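Local coordinates for uncharacterized protein (Pseudomonas phage YuA, PDB 3PES) that is of unknown function, a small phage protein in which an amphipathic helix packs against a three-stranded antiparallel sheet, at residues E72-D75 / Q76-D80. Numbering follows the deposited sequence.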
loop_
_atom_site.group_PDB
_atom_site.type_symbol
_atom_site.label_atom_id
_atom_site.label_comp_id
_atom_site.label_asym_id
_atom_site.label_seq_id
_atom_site.Cartn_x
_atom_site.Cartn_y
_atom_site.Cartn_z
ATOM N N GLU A 72 -8.868 2.774 -0.318
ATOM C CA GLU A 72 -8.946 1.477 0.334
ATOM C C GLU A 72 -8.534 0.348 -0.627
ATOM O O GLU A 72 -7.777 -0.553 -0.263
ATOM C CB GLU A 72 -10.349 1.257 0.866
ATOM C CG GLU A 72 -10.544 -0.059 1.563
ATOM C CD GLU A 72 -11.948 -0.220 2.081
ATOM O OE1 GLU A 72 -12.838 0.566 1.681
ATOM O OE2 GLU A 72 -12.170 -1.143 2.882
ATOM N N ARG A 73 -8.999 0.426 -1.870
ATOM C CA ARG A 73 -8.636 -0.556 -2.891
ATOM C C ARG A 73 -7.138 -0.522 -3.175
ATOM O O ARG A 73 -6.485 -1.551 -3.218
ATOM C CB ARG A 73 -9.426 -0.294 -4.178
ATOM C CG ARG A 73 -9.154 -1.331 -5.270
ATOM C CD ARG A 73 -9.802 -0.954 -6.621
ATOM N NE ARG A 73 -9.269 0.280 -7.213
ATOM C CZ ARG A 73 -8.090 0.395 -7.828
ATOM N NH1 ARG A 73 -7.249 -0.633 -7.897
ATOM N NH2 ARG A 73 -7.728 1.572 -8.312
ATOM N N ILE A 74 -6.580 0.667 -3.335
ATOM C CA ILE A 74 -5.145 0.773 -3.596
ATOM C C ILE A 74 -4.309 0.361 -2.373
ATOM O O ILE A 74 -3.247 -0.246 -2.527
ATOM C CB ILE A 74 -4.777 2.168 -4.146
ATOM C CG1 ILE A 74 -5.446 2.381 -5.510
ATOM C CG2 ILE A 74 -3.268 2.303 -4.276
ATOM C CD1 ILE A 74 -5.457 3.854 -5.964
ATOM N N ASP A 75 -4.792 0.646 -1.161
ATOM C CA ASP A 75 -4.111 0.152 0.039
ATOM C C ASP A 75 -3.906 -1.364 -0.089
ATOM O O ASP A 75 -2.825 -1.892 0.208
ATOM C CB ASP A 75 -4.955 0.382 1.289
ATOM C CG ASP A 75 -4.844 1.785 1.860
ATOM O OD1 ASP A 75 -3.994 2.570 1.418
ATOM O OD2 ASP A 75 -5.624 2.081 2.797
ATOM N N GLN A 76 -4.948 -2.077 -0.512
ATOM C CA GLN A 76 -4.828 -3.515 -0.642
ATOM C C GLN A 76 -3.919 -3.944 -1.791
ATOM O O GLN A 76 -3.195 -4.931 -1.670
ATOM C CB GLN A 76 -6.210 -4.161 -0.776
ATOM C CG GLN A 76 -6.131 -5.694 -0.777
ATOM C CD GLN A 76 -5.754 -6.226 0.582
ATOM O OE1 GLN A 76 -6.374 -5.859 1.578
ATOM N NE2 GLN A 76 -4.752 -7.111 0.638
ATOM N N ALA A 77 -3.950 -3.204 -2.893
ATOM C CA ALA A 77 -3.029 -3.427 -4.005
ATOM C C ALA A 77 -1.572 -3.269 -3.563
ATOM O O ALA A 77 -0.693 -4.040 -3.976
ATOM C CB ALA A 77 -3.369 -2.474 -5.154
ATOM N N VAL A 78 -1.310 -2.260 -2.736
ATOM C CA VAL A 78 0.024 -2.060 -2.181
ATOM C C VAL A 78 0.408 -3.216 -1.255
ATOM O O VAL A 78 1.510 -3.732 -1.344
ATOM C CB VAL A 78 0.120 -0.685 -1.471
ATOM C CG1 VAL A 78 1.437 -0.522 -0.719
ATOM C CG2 VAL A 78 -0.043 0.422 -2.502
ATOM N N PHE A 79 -0.494 -3.619 -0.366
ATOM C CA PHE A 79 -0.214 -4.789 0.470
ATOM C C PHE A 79 0.150 -6.014 -0.382
ATOM O O PHE A 79 1.143 -6.693 -0.117
ATOM C CB PHE A 79 -1.426 -5.082 1.361
ATOM C CG PHE A 79 -1.228 -6.234 2.331
ATOM C CD1 PHE A 79 -0.978 -6.002 3.672
ATOM C CD2 PHE A 79 -1.322 -7.552 1.894
ATOM C CE1 PHE A 79 -0.791 -7.073 4.566
ATOM C CE2 PHE A 79 -1.155 -8.606 2.782
ATOM C CZ PHE A 79 -0.897 -8.364 4.116
ATOM N N ASP A 80 -0.646 -6.283 -1.409
ATOM C CA ASP A 80 -0.422 -7.475 -2.209
ATOM C C ASP A 80 0.917 -7.375 -2.947
ATOM O O ASP A 80 1.644 -8.346 -3.047
ATOM C CB ASP A 80 -1.561 -7.670 -3.211
ATOM C CG ASP A 80 -2.879 -8.038 -2.551
ATOM O OD1 ASP A 80 -2.919 -8.448 -1.363
ATOM O OD2 ASP A 80 -3.897 -7.920 -3.256
#
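Ile74 and Val78, one turn apart on the amphipathic helix 68-82, form part of its apolar face: their CG2 methyls meet at 4.1 Å. Ile74 CG1 sits beside the backbone N (chi1 -64°), which puts CG2 anti to that N and near the next turn, and Val78 CG2 also rests 3.3 Å from Ile74 O. The backbone follows the i to i+4 pattern: Val78 N donates to Ile74 O at 2.8 Å and Ala77 N to Arg73 O at 3.0 Å. On the polar face Gln76, its chain bent at chi2 (70°), donates a hydrogen bond from NE2 to Asp80 OD1 (3.0 Å); OD1 lies in the amide plane, but NE2 comes from above the carboxylate plane. Both residues are exposed, and their polar ends can pair one turn apart. Ile74 CG1 lies over one guanidinium face of Arg73, toward its rim; Arg73 forms salt bridges with Glu70 and Asp10, while Asp75 OD1 accepts a hydrogen bond from Trp49 NE1. Branched Ile74 and Val78 suit the buried face, and short Ala77 touches Phe8 and Asp10 of strand 6-12, consistent with close approach. Val78 also touches Ile19 and Val21 of strand 15-25, and, with Ile74, Trp49 of strand 46-52, so the helix packs across all three strands.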